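Cellulase (Bacteroides salanitronis, PDB 6WQY) probably hydrolyses internal beta-1,4 linkages of cellulose and related plant polysaccharides, as a broad-specificity endoglucanase of glycoside hydrolase family 5. Local coordinates at residues Val75-Thr80 with Ala115-His120; Thr96-Val101 with Thr154-Arg159; Met247-Phe252 with Pro304-Glu309; Leu37-Asp42 with Thr52-Ala57. All blocks are in the same frame, centred on the assembly; numbering follows the deposited sequence.

Contact 1 (Val75-Thr80 with Ala115-His120); sequences VRIPVT and AIINIH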
loop_
_atom_site.group_PDB
_atom_site.type_symbol
_atom_site.label_atom_id
_atom_site.label_comp_id
_atom_site.label_asym_id
_atom_site.label_seq_id
_atom_site.Cartn_x
_atom_site.Cartn_y
_atom_site.Cartn_z
ATOM N N VAL A 75 3.298 -8.893 2.258
ATOM C CA VAL A 75 3.799 -7.732 2.990
ATOM C C VAL A 75 4.065 -6.595 2.025
ATOM O O VAL A 75 4.799 -6.765 1.041
ATOM C CB VAL A 75 5.083 -8.072 3.765
ATOM C CG1 VAL A 75 5.614 -6.857 4.482
ATOM C CG2 VAL A 75 4.812 -9.181 4.753
ATOM N N ARG A 76 3.538 -5.413 2.342
ATOM C CA ARG A 76 3.914 -4.194 1.645
ATOM C C ARG A 76 5.055 -3.553 2.406
ATOM O O ARG A 76 4.993 -3.389 3.633
ATOM C CB ARG A 76 2.712 -3.263 1.526
ATOM C CG ARG A 76 2.978 -1.946 0.800
ATOM C CD ARG A 76 1.675 -1.295 0.406
ATOM N NE ARG A 76 1.757 0.023 -0.207
ATOM C CZ ARG A 76 1.678 1.179 0.438
ATOM N NH1 ARG A 76 1.661 1.235 1.760
ATOM N NH2 ARG A 76 1.619 2.295 -0.278
ATOM N N ILE A 77 6.109 -3.227 1.668
ATOM C CA ILE A 77 7.354 -2.670 2.176
ATOM C C ILE A 77 7.458 -1.267 1.585
ATOM O O ILE A 77 8.042 -1.072 0.503
ATOM C CB ILE A 77 8.552 -3.538 1.744
ATOM C CG1 ILE A 77 8.410 -4.986 2.227
ATOM C CG2 ILE A 77 9.855 -2.925 2.249
ATOM C CD1 ILE A 77 9.292 -5.971 1.488
ATOM N N PRO A 78 6.908 -0.255 2.245
ATOM C CA PRO A 78 7.092 1.119 1.767
ATOM C C PRO A 78 8.566 1.479 1.834
ATOM O O PRO A 78 9.243 1.181 2.823
ATOM C CB PRO A 78 6.252 1.955 2.732
ATOM C CG PRO A 78 5.876 1.097 3.833
ATOM C CD PRO A 78 6.064 -0.327 3.445
ATOM N N VAL A 79 9.063 2.153 0.789
ATOM C CA VAL A 79 10.468 2.553 0.744
ATOM C C VAL A 79 10.537 4.028 0.361
ATOM O O VAL A 79 10.094 4.411 -0.728
ATOM C CB VAL A 79 11.301 1.734 -0.257
ATOM C CG1 VAL A 79 12.759 2.204 -0.201
ATOM C CG2 VAL A 79 11.206 0.249 0.025
ATOM N N THR A 80 11.116 4.835 1.245
ATOM C CA THR A 80 11.480 6.210 0.940
ATOM C C THR A 80 12.928 6.227 0.476
ATOM O O THR A 80 13.794 5.605 1.101
ATOM C CB THR A 80 11.283 7.076 2.178
ATOM O OG1 THR A 80 9.880 7.125 2.448
ATOM C CG2 THR A 80 11.820 8.486 1.989
ATOM N N ALA A 115 5.487 -9.863 -1.655
ATOM C CA ALA A 115 6.054 -8.591 -1.228
ATOM C C ALA A 115 5.745 -7.507 -2.239
ATOM O O ALA A 115 5.797 -7.755 -3.447
ATOM C CB ALA A 115 7.574 -8.706 -1.065
ATOM N N ILE A 116 5.470 -6.299 -1.746
ATOM C CA ILE A 116 5.310 -5.117 -2.587
ATOM C C ILE A 116 6.376 -4.117 -2.158
ATOM O O ILE A 116 6.515 -3.864 -0.963
ATOM C CB ILE A 116 3.923 -4.469 -2.409
ATOM C CG1 ILE A 116 2.791 -5.463 -2.687
ATOM C CG2 ILE A 116 3.803 -3.233 -3.306
ATOM C CD1 ILE A 116 1.406 -4.894 -2.436
ATOM N N ILE A 117 7.106 -3.523 -3.110
ATOM C CA ILE A 117 7.989 -2.390 -2.816
ATOM C C ILE A 117 7.515 -1.201 -3.649
ATOM O O ILE A 117 6.914 -1.370 -4.712
ATOM C CB ILE A 117 9.478 -2.691 -3.075
ATOM C CG1 ILE A 117 9.740 -3.143 -4.510
ATOM C CG2 ILE A 117 9.984 -3.721 -2.063
ATOM C CD1 ILE A 117 11.206 -3.328 -4.845
ATOM N N ASN A 118 7.822 0.013 -3.182
ATOM C CA ASN A 118 7.312 1.208 -3.848
ATOM C C ASN A 118 8.328 2.352 -3.754
ATOM O O ASN A 118 9.478 2.182 -3.339
ATOM C CB ASN A 118 5.930 1.606 -3.290
ATOM C CG ASN A 118 6.011 2.265 -1.923
ATOM O OD1 ASN A 118 7.098 2.392 -1.348
ATOM N ND2 ASN A 118 4.871 2.673 -1.401
ATOM N N ILE A 119 7.886 3.523 -4.215
ATOM C CA ILE A 119 8.463 4.826 -3.883
ATOM C C ILE A 119 7.469 5.508 -2.949
ATOM O O ILE A 119 6.312 5.726 -3.332
ATOM C CB ILE A 119 8.721 5.661 -5.146
ATOM C CG1 ILE A 119 9.800 5.016 -6.017
ATOM C CG2 ILE A 119 9.079 7.091 -4.765
ATOM C CD1 ILE A 119 10.051 5.739 -7.334
ATOM N N HIS A 120 7.901 5.832 -1.722
ATOM C CA HIS A 120 6.950 6.207 -0.677
ATOM C C HIS A 120 7.028 7.699 -0.399
ATOM O O HIS A 120 6.413 8.493 -1.138
ATOM C CB HIS A 120 7.102 5.292 0.547
ATOM C CG HIS A 120 5.887 5.221 1.402
ATOM N ND1 HIS A 120 4.812 4.407 1.094
ATOM C CD2 HIS A 120 5.596 5.845 2.569
ATOM C CE1 HIS A 120 3.924 4.527 2.069
ATOM N NE2 HIS A 120 4.364 5.398 2.970
#
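Val75 and Arg76 pair in parallel with Ala115 and Ile116. Ile116 sits between two backbone bonds: its N donates to Val75 O, and its O accepts Ile77 N at 2.7 Å. Beyond Ile77 a side chain takes over the backbone's role. Asn118 OD1 accepts Val79 N at 2.9 Å, and His120 N then closes the row on Val79 O.

The other end of the same amide is a donor. Asn118 ND2 meets His120 ND1 at 3.0 Å, lying in the plane of the ring, and also binds Glu170. A leucine at Asn118 would probably leave Val79 N without its acceptor and His120 ND1 and Glu170 without a donor. Asn118 ND2 lies over one face of the Arg76 guanidinium, but both groups are donors. The guanidinium is held instead by Asn36, Asn173, Glu170 and Glu309.

Apolar contacts are few. Pro78 CB lies over one face of the His120 ring in a CH-pi contact, 3.5 Å from the centroid. On the outer side, Ile77 CD1 touches Ala115 CB at 4.1 Å.

Strand 74-77, helix 95-110 and strand 114-118 form a beta-alpha-beta unit, the building block of the TIM barrel, with polar side chains at the C-terminal strand ends.

Contact 2 (Thr96-Val101 with Thr154-Arg159); sequences TYLNRV and TQIANR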
loop_
_atom_site.group_PDB
_atom_site.type_symbol
_atom_site.label_atom_id
_atom_site.label_comp_id
_atom_site.label_asym_id
_atom_site.label_seq_id
_atom_site.Cartn_x
_atom_site.Cartn_y
_atom_site.Cartn_z
ATOM N N THR A 96 24.239 0.502 -1.418
ATOM C CA THR A 96 23.995 -0.104 -0.115
ATOM C C THR A 96 22.535 0.033 0.296
ATOM O O THR A 96 21.964 -0.895 0.877
ATOM C CB THR A 96 24.919 0.494 0.931
ATOM O OG1 THR A 96 26.263 0.076 0.637
ATOM C CG2 THR A 96 24.562 0.038 2.332
ATOM N N TYR A 97 21.904 1.173 0.009
ATOM C CA TYR A 97 20.485 1.293 0.341
ATOM C C TYR A 97 19.652 0.321 -0.484
ATOM O O TYR A 97 18.731 -0.324 0.032
ATOM C CB TYR A 97 20.015 2.727 0.158
ATOM C CG TYR A 97 18.633 2.941 0.734
ATOM C CD1 TYR A 97 18.399 2.774 2.095
ATOM C CD2 TYR A 97 17.555 3.284 -0.070
ATOM C CE1 TYR A 97 17.142 2.955 2.640
ATOM C CE2 TYR A 97 16.293 3.478 0.473
ATOM C CZ TYR A 97 16.092 3.318 1.823
ATOM O OH TYR A 97 14.864 3.498 2.423
ATOM N N LEU A 98 19.944 0.216 -1.779
ATOM C CA LEU A 98 19.251 -0.759 -2.612
ATOM C C LEU A 98 19.467 -2.173 -2.094
ATOM O O LEU A 98 18.539 -2.995 -2.100
ATOM C CB LEU A 98 19.713 -0.586 -4.055
ATOM C CG LEU A 98 19.006 -1.372 -5.145
ATOM C CD1 LEU A 98 17.502 -1.162 -5.112
ATOM C CD2 LEU A 98 19.565 -0.977 -6.500
ATOM N N ASN A 99 20.679 -2.475 -1.618
ATOM C CA ASN A 99 20.920 -3.769 -1.005
ATOM C C ASN A 99 20.031 -3.980 0.214
ATOM O O ASN A 99 19.526 -5.089 0.433
ATOM C CB ASN A 99 22.388 -3.897 -0.615
ATOM C CG ASN A 99 22.694 -5.255 -0.035
ATOM O OD1 ASN A 99 22.944 -6.213 -0.770
ATOM N ND2 ASN A 99 22.674 -5.357 1.281
ATOM N N ARG A 100 19.851 -2.950 1.045
ATOM C CA ARG A 100 18.986 -3.096 2.214
ATOM C C ARG A 100 17.552 -3.418 1.794
ATOM O O ARG A 100 16.888 -4.268 2.400
ATOM C CB ARG A 100 19.017 -1.838 3.078
ATOM C CG ARG A 100 18.069 -1.875 4.268
ATOM C CD ARG A 100 18.357 -3.053 5.189
ATOM N NE ARG A 100 17.439 -3.102 6.319
ATOM C CZ ARG A 100 17.191 -4.194 7.025
ATOM N NH1 ARG A 100 17.770 -5.347 6.723
ATOM N NH2 ARG A 100 16.324 -4.128 8.026
ATOM N N VAL A 101 17.046 -2.730 0.770
ATOM C CA VAL A 101 15.714 -3.061 0.265
ATOM C C VAL A 101 15.681 -4.530 -0.156
ATOM O O VAL A 101 14.723 -5.266 0.140
ATOM C CB VAL A 101 15.332 -2.113 -0.891
ATOM C CG1 VAL A 101 13.998 -2.510 -1.490
ATOM C CG2 VAL A 101 15.278 -0.672 -0.404
ATOM N N THR A 154 14.021 1.798 -13.416
ATOM C CA THR A 154 14.911 0.931 -14.192
ATOM C C THR A 154 15.910 0.235 -13.274
ATOM O O THR A 154 16.125 -0.979 -13.362
ATOM C CB THR A 154 15.637 1.743 -15.274
ATOM O OG1 THR A 154 14.682 2.246 -16.214
ATOM C CG2 THR A 154 16.652 0.898 -16.015
ATOM N N GLN A 155 16.528 1.003 -12.373
ATOM C CA GLN A 155 17.498 0.423 -11.453
ATOM C C GLN A 155 16.849 -0.567 -10.493
ATOM O O GLN A 155 17.426 -1.629 -10.202
ATOM C CB GLN A 155 18.199 1.527 -10.672
ATOM C CG GLN A 155 19.148 2.368 -11.482
ATOM C CD GLN A 155 19.565 3.588 -10.709
ATOM O OE1 GLN A 155 20.446 3.514 -9.851
ATOM N NE2 GLN A 155 18.922 4.704 -10.978
ATOM N N ILE A 156 15.679 -0.231 -9.953
ATOM C CA ILE A 156 15.010 -1.144 -9.026
ATOM C C ILE A 156 14.619 -2.424 -9.749
ATOM O O ILE A 156 14.870 -3.541 -9.272
ATOM C CB ILE A 156 13.799 -0.449 -8.380
ATOM C CG1 ILE A 156 14.239 0.747 -7.535
ATOM C CG2 ILE A 156 13.007 -1.448 -7.556
ATOM C CD1 ILE A 156 13.097 1.725 -7.237
ATOM N N ALA A 157 14.020 -2.286 -10.933
ATOM C CA ALA A 157 13.627 -3.464 -11.700
ATOM C C ALA A 157 14.834 -4.325 -12.034
ATOM O O ALA A 157 14.776 -5.564 -11.934
ATOM C CB ALA A 157 12.910 -3.030 -12.975
ATOM N N ASN A 158 15.945 -3.713 -12.438
ATOM C CA ASN A 158 17.126 -4.500 -12.778
ATOM C C ASN A 158 17.665 -5.234 -11.554
ATOM O O ASN A 158 18.143 -6.366 -11.656
ATOM C CB ASN A 158 18.189 -3.610 -13.416
ATOM C CG ASN A 158 17.898 -3.305 -14.880
ATOM O OD1 ASN A 158 17.219 -4.058 -15.565
ATOM N ND2 ASN A 158 18.440 -2.193 -15.362
ATOM N N ARG A 159 17.608 -4.603 -10.384
ATOM C CA ARG A 159 18.136 -5.222 -9.169
ATOM C C ARG A 159 17.329 -6.444 -8.756
ATOM O O ARG A 159 17.860 -7.336 -8.081
ATOM C CB ARG A 159 18.158 -4.197 -8.032
ATOM C CG ARG A 159 18.692 -4.699 -6.708
ATOM C CD ARG A 159 20.150 -5.121 -6.828
ATOM N NE ARG A 159 20.733 -5.534 -5.558
ATOM C CZ ARG A 159 20.503 -6.711 -4.980
ATOM N NH1 ARG A 159 19.707 -7.592 -5.563
ATOM N NH2 ARG A 159 21.075 -7.010 -3.830
HETATM O O HOH W 1 23.727 -5.837 -3.392
#
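The flat guanidinium of Arg159 presents its edge to Asn99. Asn99 OD1 lies near the guanidinium plane, 3.7 Å from Arg159 NH2, which is too far for a direct bond. The amide and guanidinium planes are 49° apart. Water 1 fills the bridging position. It donates to Asn99 OD1 at 2.8 Å and accepts from Arg159 NH2 at 2.9 Å.

Apart from this bridge the contact is aliphatic. The Leu98 and Arg159 side chains run alongside each other, pointing opposite ways. Leu98 CG rests against Arg159 CG at 3.7 Å, and Leu98 CD2 reaches Arg159 CB at 3.8 Å. The Arg159 chain starts with CG anti to the backbone N and then bends at the next bond (chi2 63°). The bend lets the methylenes lie on Leu98 while the charged end reaches the water. Leu98 CD1 also comes to 4.5 Å from Ile156 CG1, a looser touch.

The segments belong to helices 95-110 and 139-159, in the helical layer around the TIM barrel. The axes of segments 96-101 and 154-159 approach to 11.2 Å. Gln155 ties the second helix to the loop before the first, through Ile93 N and Tyr91 O. Its side chain lies about 5 Å from a bound magnesium ion. Separately, Glu95, which binds magnesium in a crystal structure of this protein though not in this chain, lies near Leu98.

The chemistry is therefore that of an arginine serving two roles. Its methylenes pack on a buried leucine, while the charged end of this partly exposed residue meets the neighbouring helix through water.

Contact 3 (Met247-Phe252 with Pro304-Glu309); sequences MVAVHF and PAYIGE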
loop_
_atom_site.group_PDB
_atom_site.type_symbol
_atom_site.label_atom_id
_atom_site.label_comp_id
_atom_site.label_asym_id
_atom_site.label_seq_id
_atom_site.Cartn_x
_atom_site.Cartn_y
_atom_site.Cartn_z
ATOM N N MET A 247 -2.573 -3.600 -11.250
ATOM C CA MET A 247 -3.553 -3.588 -10.168
ATOM C C MET A 247 -3.717 -2.165 -9.653
ATOM O O MET A 247 -2.716 -1.477 -9.416
ATOM C CB MET A 247 -3.110 -4.501 -9.008
ATOM C CG MET A 247 -2.631 -5.882 -9.437
ATOM S SD MET A 247 -2.228 -6.982 -8.087
ATOM C CE MET A 247 -0.811 -6.149 -7.386
ATOM N N VAL A 248 -4.958 -1.724 -9.488
ATOM C CA VAL A 248 -5.238 -0.383 -8.977
ATOM C C VAL A 248 -5.065 -0.376 -7.466
ATOM O O VAL A 248 -5.702 -1.155 -6.751
ATOM C CB VAL A 248 -6.657 0.051 -9.349
ATOM C CG1 VAL A 248 -6.927 1.479 -8.908
ATOM C CG2 VAL A 248 -6.896 -0.102 -10.854
ATOM N N ALA A 249 -4.227 0.524 -6.970
ATOM C CA ALA A 249 -3.968 0.658 -5.543
ATOM C C ALA A 249 -4.807 1.782 -4.957
ATOM O O ALA A 249 -4.769 2.900 -5.464
ATOM C CB ALA A 249 -2.487 0.977 -5.315
ATOM N N VAL A 250 -5.544 1.493 -3.867
ATOM C CA VAL A 250 -6.238 2.512 -3.086
ATOM C C VAL A 250 -5.885 2.321 -1.616
ATOM O O VAL A 250 -5.453 1.252 -1.194
ATOM C CB VAL A 250 -7.767 2.495 -3.284
ATOM C CG1 VAL A 250 -8.125 2.828 -4.722
ATOM C CG2 VAL A 250 -8.368 1.177 -2.858
ATOM N N HIS A 251 -6.105 3.368 -0.826
ATOM C CA HIS A 251 -5.979 3.288 0.628
ATOM C C HIS A 251 -7.338 3.585 1.243
ATOM O O HIS A 251 -8.133 4.346 0.678
ATOM C CB HIS A 251 -4.925 4.268 1.170
ATOM C CG HIS A 251 -3.533 3.965 0.700
ATOM N ND1 HIS A 251 -2.450 4.773 0.965
ATOM C CD2 HIS A 251 -3.047 2.923 -0.009
ATOM C CE1 HIS A 251 -1.356 4.244 0.435
ATOM N NE2 HIS A 251 -1.687 3.118 -0.167
ATOM N N PHE A 252 -7.612 2.984 2.405
ATOM C CA PHE A 252 -8.930 3.107 3.015
ATOM C C PHE A 252 -8.807 3.131 4.528
ATOM O O PHE A 252 -8.570 2.087 5.144
ATOM C CB PHE A 252 -9.861 1.968 2.593
ATOM C CG PHE A 252 -11.244 2.089 3.163
ATOM C CD1 PHE A 252 -12.175 2.939 2.581
ATOM C CD2 PHE A 252 -11.621 1.371 4.290
ATOM C CE1 PHE A 252 -13.449 3.051 3.099
ATOM C CE2 PHE A 252 -12.891 1.486 4.809
ATOM C CZ PHE A 252 -13.801 2.326 4.215
ATOM N N PRO A 304 -7.939 -5.824 -11.621
ATOM C CA PRO A 304 -7.699 -6.084 -10.194
ATOM C C PRO A 304 -7.398 -4.802 -9.440
ATOM O O PRO A 304 -6.957 -3.805 -10.011
ATOM C CB PRO A 304 -6.491 -7.032 -10.192
ATOM C CG PRO A 304 -5.796 -6.774 -11.480
ATOM C CD PRO A 304 -6.816 -6.275 -12.464
ATOM N N ALA A 305 -7.623 -4.857 -8.128
ATOM C CA ALA A 305 -7.375 -3.719 -7.257
ATOM C C ALA A 305 -7.055 -4.227 -5.865
ATOM O O ALA A 305 -7.515 -5.296 -5.460
ATOM C CB ALA A 305 -8.594 -2.792 -7.207
ATOM N N TYR A 306 -6.293 -3.429 -5.110
ATOM C CA TYR A 306 -5.943 -3.805 -3.751
ATOM C C TYR A 306 -5.991 -2.591 -2.843
ATOM O O TYR A 306 -5.859 -1.450 -3.275
ATOM C CB TYR A 306 -4.581 -4.497 -3.646
ATOM C CG TYR A 306 -3.365 -3.658 -4.015
ATOM C CD1 TYR A 306 -3.032 -3.434 -5.338
ATOM C CD2 TYR A 306 -2.533 -3.122 -3.038
ATOM C CE1 TYR A 306 -1.912 -2.695 -5.686
ATOM C CE2 TYR A 306 -1.412 -2.383 -3.371
ATOM C CZ TYR A 306 -1.093 -2.171 -4.704
ATOM O OH TYR A 306 0.021 -1.465 -5.088
ATOM N N ILE A 307 -6.199 -2.863 -1.560
ATOM C CA ILE A 307 -6.249 -1.836 -0.520
ATOM C C ILE A 307 -4.873 -1.864 0.137
ATOM O O ILE A 307 -4.589 -2.669 1.032
ATOM C CB ILE A 307 -7.392 -2.087 0.460
ATOM C CG1 ILE A 307 -8.750 -2.032 -0.252
ATOM C CG2 ILE A 307 -7.343 -1.083 1.596
ATOM C CD1 ILE A 307 -9.842 -2.741 0.478
ATOM N N GLY A 308 -3.985 -1.000 -0.345
ATOM C CA GLY A 308 -2.599 -1.013 0.075
ATOM C C GLY A 308 -2.376 -0.587 1.510
ATOM O O GLY A 308 -1.327 -0.915 2.077
ATOM N N GLU A 309 -3.321 0.162 2.093
ATOM C CA GLU A 309 -3.284 0.522 3.502
ATOM C C GLU A 309 -4.716 0.600 4.024
ATOM O O GLU A 309 -5.590 1.178 3.363
ATOM C CB GLU A 309 -2.614 1.874 3.753
ATOM C CG GLU A 309 -1.179 1.965 3.311
ATOM C CD GLU A 309 -0.530 3.320 3.572
ATOM O OE1 GLU A 309 -1.075 4.113 4.385
ATOM O OE2 GLU A 309 0.549 3.577 2.961
#
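Val250 O is held by two neighbours on the facing strand. Gly308 N donates to it at 2.8 Å, and Ile307 CA makes a CA-H...O contact at 3.3 Å. Further backbone bonds run along the pair from Val248 N to Pro304 O through to Phe252 N on Glu309 O.

His251 and Glu309 stack on one side of the sheet. Glu309 CG lies over the centre of the imidazole ring, 3.7 Å from the centroid. The carboxylate is turned 22° from the ring plane, and Glu309 OE2 comes to 3.2 Å from His251 CE1. The polar ends have other mates: His251 ND1 bonds to Glu174, while the Glu309 carboxylate bonds to Tyr253 and Arg76. An alanine at His251 would probably open a gap beside the Glu309 side chain and leave Glu174 without this hydrogen-bond partner.

Farther back, Ala249 lies over one face of the Tyr306 ring. Tyr306 CG stands between the backbone N and the carbonyl carbon (chi1 65°), which brings CZ to 3.5 Å from Ala249 CB. Met247 CB meets the ring edge at Tyr306 CD1, 3.8 Å away. Tyr306 OH goes on to Glu170.

These are the sixth and seventh strands of the TIM barrel. Glu309 stands at the end of the seventh, consistent with the position of the nucleophile in family 5 glycosidases.

Contact 4 (Leu37-Asp42 with Thr52-Ala57); sequences LGNQLD and TSWGNA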
loop_
_atom_site.group_PDB
_atom_site.type_symbol
_atom_site.label_atom_id
_atom_site.label_comp_id
_atom_site.label_asym_id
_atom_site.label_seq_id
_atom_site.Cartn_x
_atom_site.Cartn_y
_atom_site.Cartn_z
ATOM N N LEU A 37 4.973 -2.999 6.502
ATOM C CA LEU A 37 6.163 -2.713 7.310
ATOM C C LEU A 37 6.321 -1.194 7.401
ATOM O O LEU A 37 7.088 -0.564 6.675
ATOM C CB LEU A 37 7.371 -3.364 6.652
ATOM C CG LEU A 37 8.693 -3.243 7.405
ATOM C CD1 LEU A 37 8.663 -4.018 8.695
ATOM C CD2 LEU A 37 9.835 -3.685 6.521
ATOM N N GLY A 38 5.517 -0.573 8.276
ATOM C CA GLY A 38 5.421 0.874 8.318
ATOM C C GLY A 38 6.401 1.524 9.285
ATOM O O GLY A 38 6.912 0.912 10.216
ATOM N N ASN A 39 6.620 2.825 9.072
ATOM C CA ASN A 39 7.614 3.588 9.839
ATOM C C ASN A 39 8.955 2.863 9.871
ATOM O O ASN A 39 9.634 2.808 10.893
ATOM C CB ASN A 39 7.128 3.942 11.240
ATOM C CG ASN A 39 6.131 5.084 11.251
ATOM O OD1 ASN A 39 5.649 5.507 10.223
ATOM N ND2 ASN A 39 5.826 5.587 12.446
ATOM N N GLN A 40 9.350 2.333 8.720
ATOM C CA GLN A 40 10.515 1.461 8.582
ATOM C C GLN A 40 11.355 2.006 7.427
ATOM O O GLN A 40 11.956 3.077 7.570
ATOM C CB GLN A 40 10.061 0.012 8.453
ATOM C CG GLN A 40 11.145 -1.002 8.776
ATOM C CD GLN A 40 11.359 -1.185 10.264
ATOM O OE1 GLN A 40 10.418 -1.233 11.046
ATOM N NE2 GLN A 40 12.614 -1.324 10.661
ATOM N N LEU A 41 11.396 1.335 6.267
ATOM C CA LEU A 41 12.156 1.898 5.146
ATOM C C LEU A 41 11.512 3.162 4.591
ATOM O O LEU A 41 12.155 3.882 3.809
ATOM C CB LEU A 41 12.395 0.866 4.052
ATOM C CG LEU A 41 13.244 -0.328 4.464
ATOM C CD1 LEU A 41 13.378 -1.336 3.335
ATOM C CD2 LEU A 41 14.622 0.093 4.931
ATOM N N ASP A 42 10.268 3.443 4.982
ATOM C CA ASP A 42 9.621 4.708 4.675
ATOM C C ASP A 42 10.108 5.864 5.546
ATOM O O ASP A 42 9.927 7.034 5.160
ATOM C CB ASP A 42 8.084 4.601 4.766
ATOM C CG ASP A 42 7.577 3.836 5.994
ATOM O OD1 ASP A 42 8.108 2.745 6.308
ATOM O OD2 ASP A 42 6.609 4.339 6.634
ATOM N N THR A 52 15.651 3.508 11.206
ATOM C CA THR A 52 15.465 3.364 12.641
ATOM C C THR A 52 15.088 4.677 13.317
ATOM O O THR A 52 15.126 4.751 14.553
ATOM C CB THR A 52 16.717 2.765 13.288
ATOM O OG1 THR A 52 17.846 3.597 13.028
ATOM C CG2 THR A 52 16.992 1.378 12.742
ATOM N N SER A 53 14.700 5.702 12.553
ATOM C CA SER A 53 14.480 7.018 13.129
ATOM C C SER A 53 13.042 7.302 13.535
ATOM O O SER A 53 12.800 8.350 14.157
ATOM C CB SER A 53 14.950 8.104 12.153
ATOM O OG SER A 53 14.126 8.195 11.012
ATOM N N TRP A 54 12.093 6.431 13.187
ATOM C CA TRP A 54 10.686 6.644 13.517
ATOM C C TRP A 54 10.171 5.521 14.416
ATOM O O TRP A 54 9.096 4.957 14.180
ATOM C CB TRP A 54 9.808 6.764 12.271
ATOM C CG TRP A 54 9.983 8.024 11.469
ATOM C CD1 TRP A 54 10.868 9.049 11.679
ATOM C CD2 TRP A 54 9.233 8.381 10.304
ATOM N NE1 TRP A 54 10.696 10.016 10.726
ATOM C CE2 TRP A 54 9.709 9.624 9.856
ATOM C CE3 TRP A 54 8.200 7.761 9.599
ATOM C CZ2 TRP A 54 9.181 10.266 8.735
ATOM C CZ3 TRP A 54 7.669 8.395 8.499
ATOM C CH2 TRP A 54 8.159 9.637 8.074
ATOM N N GLY A 55 10.936 5.174 15.437
ATOM C CA GLY A 55 10.421 4.343 16.496
ATOM C C GLY A 55 10.611 2.851 16.353
ATOM O O GLY A 55 10.179 2.113 17.255
ATOM N N ASN A 56 11.239 2.381 15.282
ATOM C CA ASN A 56 11.478 0.957 15.085
ATOM C C ASN A 56 12.965 0.656 15.007
ATOM O O ASN A 56 13.735 1.434 14.447
ATOM C CB ASN A 56 10.810 0.471 13.801
ATOM C CG ASN A 56 9.319 0.473 13.914
ATOM O OD1 ASN A 56 8.772 -0.168 14.812
ATOM N ND2 ASN A 56 8.649 1.212 13.051
ATOM N N ALA A 57 13.363 -0.475 15.574
ATOM C CA ALA A 57 14.666 -1.056 15.288
ATOM C C ALA A 57 14.616 -1.732 13.920
ATOM O O ALA A 57 13.551 -1.914 13.329
ATOM C CB ALA A 57 15.074 -2.031 16.387
HETATM O O HOH W 2 11.758 3.666 12.524
HETATM O O HOH W 3 6.713 3.943 14.968
#
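Torsions of Gln40 and Asn56 bring their amides together. Gln40 CG is anti to the backbone N (chi1 -160°), and the chain then bends at chi2, which turns its amide toward Asn56 and Ala57. Asn56 CG is anti to its own carbonyl carbon (chi1 -69°), which points ND2 at Asn39 O.

Two direct bonds follow. Gln40 NE2 donates to Ala57 O at 2.9 Å and also bonds to Glu51. Asn56 ND2 donates to Asn39 O, also at 2.9 Å, from well above the carbonyl plane. Gln40 OE1 lies against Asn56 CB at 3.3 Å and takes its bond from His362. Asn56 is likewise shared: OD1 accepts Gly349 N, and ND2 also binds Ala347 O.

Asn39 turns its side chain to Trp54. Asn39 OD1 meets the indole at its edge, 3.5 Å from Trp54 CE3, with amide and ring planes 75° apart. Two waters complete this side. Water 2 donates to Asn39 O and accepts Trp54 N and Asn56 N. Water 3 accepts Asn39 ND2 and donates to Trp54 O at 2.7 Å.

Asp42 orders the turn from within the 37-42 loop. Asp42 OD1 takes Gln40 N at 2.7 Å, and Asp42 OD2 takes Asn39 N at 2.9 Å.

Segment 37-42 follows the first barrel strand, 34-37, and segment 52-57 leads to helix 61-70. The two loops are thus joined by neutral amides, backbone groups and water, with little apolar packing. Asn39 O is gripped by both an amide and a water. Through His362, Ala347 and Gly349 the same amides join both loops to the chain beyond the last barrel strand.

Overall arrangement
Contacts 1 and 3 lie in the same eight-stranded barrel, with centres 13 Å apart. They meet through a salt bridge from Arg76 NH1 to Glu309 OE2, 2.9 Å long, at the end of the barrel where the family 5 active site is expected. Contact 4 borders contact 1: Thr80 OG1 reaches Asp42 O at 2.7 Å. Contact 2 is outside the barrel, in the helical layer. It packs on contact 1 through Ile156 and Ile117, 3.8 Å apart from CG2 to CD1, and its nearest atoms are about 13 Å from contact 3. Its centre lies about 19 Å from that of the chain, against 7 Å for contacts 1 and 3, with a magnesium ion nearby.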